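Local coordinates for protein porin (Pseudomonas aeruginosa, PDB 3T24) that forms a beta-barrel channel of the OprD family in the bacterial outer membrane and probably lets small carboxylate-containing solutes pass through it, at residues R20-N25 against D129-P134; G349-R354 against M379-T384; L370-R375 against N390-S395. One frame throughout, in Å; residues are numbered along the deposited sequence.

Contact 1: residues R20-N25 against D129-P134; sequences RNFYFN and DSRLLP. With SO4 (sulfate ion), chain F.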
loop_
_atom_site.group_PDB
_atom_site.type_symbol
_atom_site.label_atom_id
_atom_site.label_comp_id
_atom_site.label_asym_id
_atom_site.label_seq_id
_atom_site.Cartn_x
_atom_site.Cartn_y
_atom_site.Cartn_z
ATOM N N ARG A 20 -0.595 17.543 8.240
ATOM C CA ARG A 20 -0.672 16.936 6.915
ATOM C C ARG A 20 -1.712 17.646 6.056
ATOM O O ARG A 20 -2.886 17.744 6.427
ATOM C CB ARG A 20 -0.992 15.436 7.039
ATOM C CG ARG A 20 -0.513 14.596 5.870
ATOM C CD ARG A 20 -0.294 13.118 6.254
ATOM N NE ARG A 20 0.539 12.455 5.259
ATOM C CZ ARG A 20 0.051 11.849 4.191
ATOM N NH1 ARG A 20 -1.254 11.811 4.013
ATOM N NH2 ARG A 20 0.854 11.275 3.311
ATOM N N ASN A 21 -1.264 18.175 4.925
ATOM C CA ASN A 21 -2.166 18.833 3.992
ATOM C C ASN A 21 -2.295 18.039 2.690
ATOM O O ASN A 21 -1.299 17.683 2.056
ATOM C CB ASN A 21 -1.731 20.273 3.728
ATOM C CG ASN A 21 -2.853 21.115 3.144
ATOM O OD1 ASN A 21 -2.916 21.334 1.936
ATOM N ND2 ASN A 21 -3.765 21.563 4.000
ATOM N N PHE A 22 -3.527 17.742 2.315
ATOM C CA PHE A 22 -3.779 16.863 1.182
ATOM C C PHE A 22 -4.637 17.602 0.191
ATOM O O PHE A 22 -5.738 18.044 0.518
ATOM C CB PHE A 22 -4.484 15.560 1.618
ATOM C CG PHE A 22 -4.805 14.620 0.474
ATOM C CD1 PHE A 22 -3.797 14.024 -0.259
ATOM C CD2 PHE A 22 -6.125 14.317 0.149
ATOM C CE1 PHE A 22 -4.094 13.151 -1.292
ATOM C CE2 PHE A 22 -6.430 13.452 -0.895
ATOM C CZ PHE A 22 -5.416 12.880 -1.617
ATOM N N TYR A 23 -4.118 17.749 -1.021
ATOM C CA TYR A 23 -4.888 18.342 -2.090
ATOM C C TYR A 23 -4.929 17.443 -3.321
ATOM O O TYR A 23 -3.913 16.890 -3.730
ATOM C CB TYR A 23 -4.292 19.694 -2.475
ATOM C CG TYR A 23 -4.993 20.294 -3.657
ATOM C CD1 TYR A 23 -6.224 20.913 -3.507
ATOM C CD2 TYR A 23 -4.450 20.205 -4.931
ATOM C CE1 TYR A 23 -6.884 21.456 -4.585
ATOM C CE2 TYR A 23 -5.105 20.737 -6.021
ATOM C CZ TYR A 23 -6.322 21.365 -5.840
ATOM O OH TYR A 23 -6.982 21.906 -6.918
ATOM N N PHE A 24 -6.094 17.309 -3.933
ATOM C CA PHE A 24 -6.125 16.642 -5.220
ATOM C C PHE A 24 -7.217 17.168 -6.148
ATOM O O PHE A 24 -8.293 17.589 -5.708
ATOM C CB PHE A 24 -6.172 15.113 -5.073
ATOM C CG PHE A 24 -7.549 14.537 -5.123
ATOM C CD1 PHE A 24 -8.197 14.366 -6.336
ATOM C CD2 PHE A 24 -8.198 14.161 -3.962
ATOM C CE1 PHE A 24 -9.470 13.831 -6.394
ATOM C CE2 PHE A 24 -9.480 13.622 -4.011
ATOM C CZ PHE A 24 -10.118 13.465 -5.231
ATOM N N ASN A 25 -6.906 17.184 -7.437
ATOM C CA ASN A 25 -7.915 17.490 -8.437
ATOM C C ASN A 25 -7.945 16.406 -9.500
ATOM O O ASN A 25 -6.944 15.758 -9.784
ATOM C CB ASN A 25 -7.736 18.889 -9.042
ATOM C CG ASN A 25 -6.457 19.027 -9.828
ATOM O OD1 ASN A 25 -5.935 18.056 -10.370
ATOM N ND2 ASN A 25 -5.938 20.245 -9.894
ATOM N N ASP A 129 -2.284 4.203 2.591
ATOM C CA ASP A 129 -1.915 5.463 3.228
ATOM C C ASP A 129 -1.464 6.513 2.213
ATOM O O ASP A 129 -0.450 7.175 2.390
ATOM C CB ASP A 129 -0.852 5.268 4.320
ATOM C CG ASP A 129 -0.600 6.548 5.108
ATOM O OD1 ASP A 129 -1.442 7.475 4.976
ATOM O OD2 ASP A 129 0.415 6.623 5.856
ATOM N N SER A 130 -2.252 6.687 1.171
ATOM C CA SER A 130 -1.902 7.585 0.096
ATOM C C SER A 130 -2.708 8.876 0.180
ATOM O O SER A 130 -2.376 9.845 -0.495
ATOM C CB SER A 130 -2.152 6.904 -1.258
ATOM O OG SER A 130 -3.540 6.659 -1.436
ATOM N N ARG A 131 -3.773 8.884 0.983
ATOM C CA ARG A 131 -4.601 10.091 1.181
ATOM C C ARG A 131 -4.175 10.864 2.435
ATOM O O ARG A 131 -2.996 10.941 2.747
ATOM C CB ARG A 131 -6.083 9.733 1.312
ATOM C CG ARG A 131 -6.682 9.025 0.126
ATOM C CD ARG A 131 -6.632 9.870 -1.118
ATOM N NE ARG A 131 -6.987 9.077 -2.288
ATOM C CZ ARG A 131 -8.158 9.146 -2.911
ATOM N NH1 ARG A 131 -9.091 9.995 -2.483
ATOM N NH2 ARG A 131 -8.386 8.374 -3.971
ATOM N N LEU A 132 -5.139 11.423 3.166
ATOM C CA LEU A 132 -4.807 12.241 4.343
ATOM C C LEU A 132 -4.453 11.395 5.572
ATOM O O LEU A 132 -3.441 11.607 6.212
ATOM C CB LEU A 132 -5.958 13.188 4.691
ATOM C CG LEU A 132 -5.650 14.246 5.762
ATOM C CD1 LEU A 132 -4.574 15.245 5.293
ATOM C CD2 LEU A 132 -6.932 14.995 6.191
ATOM N N LEU A 133 -5.328 10.452 5.882
ATOM C CA LEU A 133 -5.215 9.606 7.047
ATOM C C LEU A 133 -5.100 8.141 6.600
ATOM O O LEU A 133 -5.725 7.721 5.622
ATOM C CB LEU A 133 -6.456 9.792 7.922
ATOM C CG LEU A 133 -6.807 11.236 8.325
ATOM C CD1 LEU A 133 -8.031 11.265 9.242
ATOM C CD2 LEU A 133 -5.629 11.956 8.988
ATOM N N PRO A 134 -4.284 7.369 7.307
ATOM C CA PRO A 134 -4.089 5.949 6.981
ATOM C C PRO A 134 -5.335 5.106 7.227
ATOM O O PRO A 134 -6.148 5.404 8.099
ATOM C CB PRO A 134 -2.950 5.511 7.932
ATOM C CG PRO A 134 -2.997 6.486 9.062
ATOM C CD PRO A 134 -3.486 7.805 8.472
HETATM S S SO4 F . -5.820 6.181 -3.906
HETATM O O1 SO4 F . -4.788 5.219 -4.288
HETATM O O2 SO4 F . -5.267 7.213 -3.033
HETATM O O3 SO4 F . -6.376 6.867 -5.065
HETATM O O4 SO4 F . -6.874 5.440 -3.210
#

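Contact 2: residues G349-R354 against M379-T384; sequences GKEWER and MRTNYT. With SO4 (sulfate ion), chain D.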
loop_
_atom_site.group_PDB
_atom_site.type_symbol
_atom_site.label_atom_id
_atom_site.label_comp_id
_atom_site.label_asym_id
_atom_site.label_seq_id
_atom_site.Cartn_x
_atom_site.Cartn_y
_atom_site.Cartn_z
ATOM N N GLY A 349 -10.063 -5.186 -24.055
ATOM C CA GLY A 349 -9.932 -3.961 -23.282
ATOM C C GLY A 349 -8.471 -3.580 -23.153
ATOM O O GLY A 349 -7.611 -4.437 -22.904
ATOM N N LYS A 350 -8.179 -2.301 -23.348
ATOM C CA LYS A 350 -6.806 -1.814 -23.202
ATOM C C LYS A 350 -6.781 -0.523 -22.404
ATOM O O LYS A 350 -7.716 0.271 -22.462
ATOM C CB LYS A 350 -6.160 -1.562 -24.566
ATOM C CG LYS A 350 -6.066 -2.780 -25.458
ATOM C CD LYS A 350 -5.425 -2.421 -26.799
ATOM C CE LYS A 350 -5.345 -3.638 -27.723
ATOM N NZ LYS A 350 -4.614 -3.348 -29.001
ATOM N N GLU A 351 -5.695 -0.292 -21.687
ATOM C CA GLU A 351 -5.601 0.924 -20.915
ATOM C C GLU A 351 -4.150 1.250 -20.689
ATOM O O GLU A 351 -3.292 0.364 -20.670
ATOM C CB GLU A 351 -6.344 0.768 -19.578
ATOM C CG GLU A 351 -5.676 -0.219 -18.614
ATOM C CD GLU A 351 -6.594 -0.626 -17.463
ATOM O OE1 GLU A 351 -7.747 -0.152 -17.419
ATOM O OE2 GLU A 351 -6.187 -1.434 -16.610
ATOM N N TRP A 352 -3.857 2.529 -20.522
ATOM C CA TRP A 352 -2.493 2.885 -20.216
ATOM C C TRP A 352 -2.403 4.108 -19.337
ATOM O O TRP A 352 -3.218 5.033 -19.424
ATOM C CB TRP A 352 -1.675 3.065 -21.500
ATOM C CG TRP A 352 -2.035 4.271 -22.298
ATOM C CD1 TRP A 352 -2.825 4.313 -23.408
ATOM C CD2 TRP A 352 -1.605 5.618 -22.057
ATOM N NE1 TRP A 352 -2.921 5.598 -23.870
ATOM C CE2 TRP A 352 -2.179 6.423 -23.066
ATOM C CE3 TRP A 352 -0.788 6.224 -21.089
ATOM C CZ2 TRP A 352 -1.968 7.810 -23.139
ATOM C CZ3 TRP A 352 -0.579 7.610 -21.158
ATOM C CH2 TRP A 352 -1.171 8.384 -22.179
ATOM N N GLU A 353 -1.384 4.111 -18.492
ATOM C CA GLU A 353 -1.200 5.193 -17.550
ATOM C C GLU A 353 0.237 5.695 -17.562
ATOM O O GLU A 353 1.180 4.922 -17.748
ATOM C CB GLU A 353 -1.611 4.746 -16.142
ATOM C CG GLU A 353 -1.428 5.797 -15.066
ATOM C CD GLU A 353 -1.933 5.352 -13.691
ATOM O OE1 GLU A 353 -2.709 4.364 -13.603
ATOM O OE2 GLU A 353 -1.548 6.007 -12.700
ATOM N N ARG A 354 0.391 7.002 -17.378
ATOM C CA ARG A 354 1.699 7.588 -17.157
ATOM C C ARG A 354 1.652 8.377 -15.854
ATOM O O ARG A 354 0.712 9.141 -15.641
ATOM C CB ARG A 354 2.092 8.520 -18.310
ATOM C CG ARG A 354 3.448 9.202 -18.110
ATOM C CD ARG A 354 3.744 10.193 -19.228
ATOM N NE ARG A 354 3.492 9.622 -20.554
ATOM C CZ ARG A 354 4.405 8.990 -21.287
ATOM N NH1 ARG A 354 5.646 8.848 -20.828
ATOM N NH2 ARG A 354 4.078 8.501 -22.481
ATOM N N MET A 379 -4.572 8.643 -17.112
ATOM C CA MET A 379 -5.081 7.301 -17.384
ATOM C C MET A 379 -5.947 7.331 -18.647
ATOM O O MET A 379 -6.895 8.120 -18.734
ATOM C CB MET A 379 -5.908 6.789 -16.195
ATOM C CG MET A 379 -6.905 5.629 -16.523
ATOM S SD MET A 379 -6.030 4.087 -16.772
ATOM C CE MET A 379 -5.223 3.861 -15.196
ATOM N N ARG A 380 -5.615 6.510 -19.637
ATOM C CA ARG A 380 -6.475 6.413 -20.834
ATOM C C ARG A 380 -6.902 4.980 -21.131
ATOM O O ARG A 380 -6.128 4.032 -20.951
ATOM C CB ARG A 380 -5.801 7.022 -22.073
ATOM C CG ARG A 380 -5.474 8.539 -21.977
ATOM C CD ARG A 380 -6.699 9.443 -22.110
ATOM N NE ARG A 380 -6.346 10.866 -22.015
ATOM C CZ ARG A 380 -6.266 11.549 -20.868
ATOM N NH1 ARG A 380 -6.538 10.948 -19.695
ATOM N NH2 ARG A 380 -5.920 12.843 -20.889
ATOM N N THR A 381 -8.134 4.815 -21.591
ATOM C CA THR A 381 -8.620 3.475 -21.909
ATOM C C THR A 381 -9.392 3.434 -23.221
ATOM O O THR A 381 -9.684 4.469 -23.823
ATOM C CB THR A 381 -9.489 2.880 -20.768
ATOM O OG1 THR A 381 -10.852 3.283 -20.928
ATOM C CG2 THR A 381 -8.977 3.322 -19.404
ATOM N N ASN A 382 -9.707 2.225 -23.671
ATOM C CA ASN A 382 -10.531 2.073 -24.863
ATOM C C ASN A 382 -11.925 1.596 -24.513
ATOM O O ASN A 382 -12.655 1.187 -25.382
ATOM C CB ASN A 382 -9.887 1.104 -25.858
ATOM C CG ASN A 382 -9.961 -0.358 -25.401
ATOM O OD1 ASN A 382 -10.376 -0.657 -24.283
ATOM N ND2 ASN A 382 -9.539 -1.273 -26.275
ATOM N N TYR A 383 -12.296 1.640 -23.238
ATOM C CA TYR A 383 -13.554 1.024 -22.839
ATOM C C TYR A 383 -14.295 1.684 -21.669
ATOM O O TYR A 383 -15.457 1.384 -21.454
ATOM C CB TYR A 383 -13.320 -0.449 -22.519
ATOM C CG TYR A 383 -12.541 -0.668 -21.237
ATOM C CD1 TYR A 383 -13.202 -0.853 -20.023
ATOM C CD2 TYR A 383 -11.146 -0.689 -21.240
ATOM C CE1 TYR A 383 -12.501 -1.060 -18.848
ATOM C CE2 TYR A 383 -10.439 -0.897 -20.090
ATOM C CZ TYR A 383 -11.124 -1.075 -18.882
ATOM O OH TYR A 383 -10.414 -1.264 -17.715
ATOM N N THR A 384 -13.637 2.561 -20.911
ATOM C CA THR A 384 -14.275 3.176 -19.749
ATOM C C THR A 384 -13.812 4.627 -19.521
ATOM O O THR A 384 -13.223 5.230 -20.412
ATOM C CB THR A 384 -14.082 2.314 -18.469
ATOM O OG1 THR A 384 -14.805 2.897 -17.373
ATOM C CG2 THR A 384 -12.595 2.190 -18.096
HETATM S S SO4 D . -7.260 14.064 -24.309
HETATM O O1 SO4 D . -7.741 13.976 -25.682
HETATM O O2 SO4 D . -6.889 15.433 -23.969
HETATM O O3 SO4 D . -8.354 13.673 -23.428
HETATM O O4 SO4 D . -6.105 13.169 -24.200
#

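Contact 3: residues L370-R375 against N390-S395; sequences LGVKWR and NRLIVS. With SO4 (sulfate ion), chain F.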
loop_
_atom_site.group_PDB
_atom_site.type_symbol
_atom_site.label_atom_id
_atom_site.label_comp_id
_atom_site.label_asym_id
_atom_site.label_seq_id
_atom_site.Cartn_x
_atom_site.Cartn_y
_atom_site.Cartn_z
ATOM N N LEU A 370 10.286 19.649 6.455
ATOM C CA LEU A 370 9.020 19.864 5.773
ATOM C C LEU A 370 9.069 19.081 4.472
ATOM O O LEU A 370 10.022 19.219 3.698
ATOM C CB LEU A 370 8.789 21.345 5.480
ATOM C CG LEU A 370 7.548 21.661 4.636
ATOM C CD1 LEU A 370 6.264 21.385 5.396
ATOM C CD2 LEU A 370 7.582 23.101 4.174
ATOM N N GLY A 371 8.061 18.246 4.249
ATOM C CA GLY A 371 7.964 17.474 3.025
ATOM C C GLY A 371 6.846 17.932 2.103
ATOM O O GLY A 371 5.734 18.219 2.546
ATOM N N VAL A 372 7.138 17.991 0.808
ATOM C CA VAL A 372 6.135 18.354 -0.189
ATOM C C VAL A 372 6.240 17.411 -1.381
ATOM O O VAL A 372 7.331 17.178 -1.907
ATOM C CB VAL A 372 6.312 19.815 -0.645
ATOM C CG1 VAL A 372 7.741 20.053 -1.086
ATOM C CG2 VAL A 372 5.349 20.153 -1.752
ATOM N N LYS A 373 5.116 16.848 -1.798
ATOM C CA LYS A 373 5.150 15.869 -2.883
ATOM C C LYS A 373 4.018 16.082 -3.863
ATOM O O LYS A 373 2.852 16.163 -3.469
ATOM C CB LYS A 373 5.123 14.433 -2.342
ATOM C CG LYS A 373 5.412 13.366 -3.398
ATOM C CD LYS A 373 5.740 12.002 -2.768
ATOM C CE LYS A 373 6.154 10.973 -3.838
ATOM N NZ LYS A 373 6.556 9.639 -3.278
ATOM N N TRP A 374 4.387 16.200 -5.138
ATOM C CA TRP A 374 3.439 16.343 -6.235
ATOM C C TRP A 374 3.364 15.035 -7.034
ATOM O O TRP A 374 4.384 14.525 -7.514
ATOM C CB TRP A 374 3.861 17.498 -7.155
ATOM C CG TRP A 374 3.012 17.624 -8.402
ATOM C CD1 TRP A 374 1.707 17.252 -8.548
ATOM C CD2 TRP A 374 3.421 18.146 -9.670
ATOM N NE1 TRP A 374 1.275 17.516 -9.825
ATOM C CE2 TRP A 374 2.310 18.066 -10.534
ATOM C CE3 TRP A 374 4.617 18.679 -10.157
ATOM C CZ2 TRP A 374 2.362 18.494 -11.860
ATOM C CZ3 TRP A 374 4.666 19.108 -11.469
ATOM C CH2 TRP A 374 3.545 19.011 -12.307
ATOM N N ARG A 375 2.157 14.494 -7.159
ATOM C CA ARG A 375 1.923 13.258 -7.909
ATOM C C ARG A 375 0.958 13.515 -9.061
ATOM O O ARG A 375 -0.207 13.868 -8.862
ATOM C CB ARG A 375 1.383 12.158 -6.990
ATOM C CG ARG A 375 2.387 11.677 -5.943
ATOM C CD ARG A 375 1.787 10.663 -4.979
ATOM N NE ARG A 375 2.800 9.715 -4.524
ATOM C CZ ARG A 375 2.979 8.508 -5.059
ATOM N NH1 ARG A 375 2.196 8.104 -6.054
ATOM N NH2 ARG A 375 3.925 7.698 -4.598
ATOM N N ASN A 390 -4.110 15.206 -10.210
ATOM C CA ASN A 390 -2.952 15.753 -9.505
ATOM C C ASN A 390 -3.175 15.652 -8.004
ATOM O O ASN A 390 -4.239 16.019 -7.505
ATOM C CB ASN A 390 -2.708 17.228 -9.871
ATOM C CG ASN A 390 -2.417 17.423 -11.345
ATOM O OD1 ASN A 390 -1.275 17.298 -11.793
ATOM N ND2 ASN A 390 -3.455 17.731 -12.112
ATOM N N ARG A 391 -2.173 15.153 -7.295
ATOM C CA ARG A 391 -2.159 15.185 -5.837
ATOM C C ARG A 391 -1.004 16.032 -5.337
ATOM O O ARG A 391 0.143 15.841 -5.753
ATOM C CB ARG A 391 -1.957 13.795 -5.262
ATOM C CG ARG A 391 -2.973 12.806 -5.692
ATOM C CD ARG A 391 -2.600 11.433 -5.246
ATOM N NE ARG A 391 -3.490 10.483 -5.875
ATOM C CZ ARG A 391 -4.221 9.603 -5.215
ATOM N NH1 ARG A 391 -4.165 9.549 -3.890
ATOM N NH2 ARG A 391 -5.002 8.775 -5.889
ATOM N N LEU A 392 -1.302 16.946 -4.424
ATOM C CA LEU A 392 -0.252 17.604 -3.650
ATOM C C LEU A 392 -0.379 17.195 -2.181
ATOM O O LEU A 392 -1.441 17.344 -1.569
ATOM C CB LEU A 392 -0.350 19.119 -3.792
ATOM C CG LEU A 392 0.892 19.933 -3.368
ATOM C CD1 LEU A 392 1.969 19.734 -4.452
ATOM C CD2 LEU A 392 0.505 21.424 -3.232
ATOM N N ILE A 393 0.693 16.642 -1.627
ATOM C CA ILE A 393 0.713 16.284 -0.217
ATOM C C ILE A 393 1.796 17.109 0.511
ATOM O O ILE A 393 2.970 17.060 0.147
ATOM C CB ILE A 393 0.922 14.748 -0.004
ATOM C CG1 ILE A 393 -0.102 13.919 -0.800
ATOM C CG2 ILE A 393 0.779 14.383 1.457
ATOM C CD1 ILE A 393 0.414 13.344 -2.114
ATOM N N VAL A 394 1.390 17.901 1.501
ATOM C CA VAL A 394 2.342 18.683 2.297
ATOM C C VAL A 394 2.407 18.107 3.694
ATOM O O VAL A 394 1.383 17.950 4.360
ATOM C CB VAL A 394 1.961 20.171 2.410
ATOM C CG1 VAL A 394 2.906 20.873 3.384
ATOM C CG2 VAL A 394 1.993 20.860 1.040
ATOM N N SER A 395 3.611 17.777 4.143
ATOM C CA SER A 395 3.748 17.031 5.385
ATOM C C SER A 395 4.880 17.514 6.303
ATOM O O SER A 395 6.024 17.713 5.879
ATOM C CB SER A 395 3.893 15.538 5.079
ATOM O OG SER A 395 4.085 14.793 6.269
HETATM S S SO4 F . -5.820 6.181 -3.906
HETATM O O1 SO4 F . -4.788 5.219 -4.288
HETATM O O2 SO4 F . -5.267 7.213 -3.033
HETATM O O3 SO4 F . -6.376 6.867 -5.065
HETATM O O4 SO4 F . -6.874 5.440 -3.210
#

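Contact 1: residues R20-N25 against D129-P134
Arg-20 NH1 donates to the carbonyl O of Leu-132 at 3.1 Å, a bent bond: the nitrogen stands above the carbonyl plane, and the oxygen is tilted from the guanidinium plane. The same NH1 is modelled 2.3 Å from Arg-131 O, a length too short to trust. Both carbonyls appear to face this one nitrogen, though only the Leu-132 bond has a credible length. The setting is an OprD-family beta barrel, in which strand 14-30 is part of the wall and residues 129-134 belong to the loop between strands 111-115 and 136-138. The loop rests on the strand face that carries Arg-20, Phe-22 and Phe-24; Asn-21 points away and bonds Trp-41 on the adjacent strand.

Arg-131 CA sits over a face of the Phe-22 ring, 4.1 Å from the centroid and 15° off the normal, which is CH-pi geometry. Arg-131 CD closes on Phe-22 CZ at 3.3 Å, while Leu-132 CD1 reaches Phe-22 CB at 3.7 Å. The bend of Arg-131 at chi2 (-62°) carries CD past the rim of the ring at CZ; the guanidinium lies beyond that edge, its plane 22° from the ring's, and does not stack on it. Its tip meets a sulfate, probably from the crystallisation liquor, which Arg-391 and Arg-163 also bind: Arg-131 NE bonds sulfate O2 at 2.6 Å and NH2 bonds O3 at 2.7 Å, both nearly straight.

Contact 2: residues G349-R354 against M379-T384
The indole of Trp-352 takes the CB of Arg-380 over one face, 4.0 Å from the centroid of the five-membered ring and 27° off its normal. This CH-pi contact is offset toward the rim, and the two side chains lie alongside, pointing the same way. The arginine chain then turns away, its guanidinium edge meeting a sulfate through a hydrogen bond from NE and a weak one from NH2, while NH1 makes a salt bridge to Asp-388.

Tyr-383 instead turns its edge to the strand, with Lys-350 O and Glu-351 OE1 near the ring plane, whereas Thr-381 OG1 and Thr-384 CG2 lie over one face. Tyr-383 OH donates to Glu-351 OE1 at 2.9 Å, from above the carboxylate plane. Glu-351 CG sits between the backbone N and carbonyl carbon (chi1 68°), and the extended chain beyond it delivers the carboxylate to the tyrosine tip.

Backbone bonds join Trp-352 and Arg-380 in both directions, a hydrogen-bonded antiparallel pair flanked by the non-hydrogen-bonded pairs Glu-351/Thr-381 and Glu-353/Met-379. Past Thr-381 the pairing becomes partly a side-chain matter: Lys-350 N donates to Asn-382 OD1 at 2.9 Å, standing above the amide plane, and Asn-382 N returns a bond to Lys-350 O at 3.0 Å. Thr-381 OG1 accepts from Tyr-383 N at 3.2 Å and from Thr-384 N at 2.9 Å, which fits an ST turn and an ST motif. With 165° between the N-to-C directions of strands 349-354 and 379-381, this is an antiparallel strand pair of a beta barrel, where strand 371-381 gives way to the turn into strand 386-399.

Contact 3: residues L370-R375 against N390-S395
Leu-392 CD1 fits between two neighbours on the opposite strand, 4.0 Å from Trp-374 CB and 4.3 Å from Val-372 CG2. Val-372 CG2 in turn projects between Leu-392 and Val-394, and Leu-370 CD1 closes the row against Val-394 CG1 at 3.9 Å. The apolar branches thus interdigitate along one face of the strand pair.

At the other end of that face the bump is a flat ring. With CG anti to the backbone N (chi1 174°), Trp-374 swings its indole edge over to Asn-390. NE1 donates to Asn-390 OD1 at 3.2 Å, with the oxygen in the ring plane and an N-H...O angle of 155°. The same OD1 also accepts from Asn-376 and ND2 bonds Asn-25, so both ends of the amide are held.

The reverse face is more polar. Arg-375 CB meets Arg-391 CB at 4.1 Å and Ile-393 CD1 comes within 4.2 Å of Arg-375 CD, these last two side chains running obliquely, but the two arginine heads diverge. Arg-375 goes to a second sulfate. Arg-391, paired with Glu-389, bonds through NH1 to O2 of the sulfate shared with Arg-131, at 2.7 Å.

Paired backbone bonds at Gly-371/Ser-395 and Arg-375/Arg-391 bracket the match, and the strand directions differ by 173°. This is an antiparallel beta hairpin of a membrane barrel, its apolar face probably toward the lipid and its basic face toward the pore.

In the fold
Contacts 1 and 3 are neighbours, centres about 9 Å apart, because strands 14-30 and 386-399 are paired: backbone bonds link Asn-21 to Val-394 and Tyr-23 to Leu-392. They also share a sulfate, contact 1 supplying Arg-131, and Ser-130 at a doubtfully short distance, and contact 3 supplying Arg-391. Contact 1 alone sets a loop against the wall, and is partly buried with aromatic faces and guanidinium bonds. Contacts 2 and 3 are strand pairings sharing strand 371-381, with centres about 26 Å apart. Contact 3, a surface contact, has regular backbone pairing; contact 2, partly buried, mixes one side-chain amide bond with backbone bonds across the pair, and a threonine hydroxyl holds the turn where its strand ends.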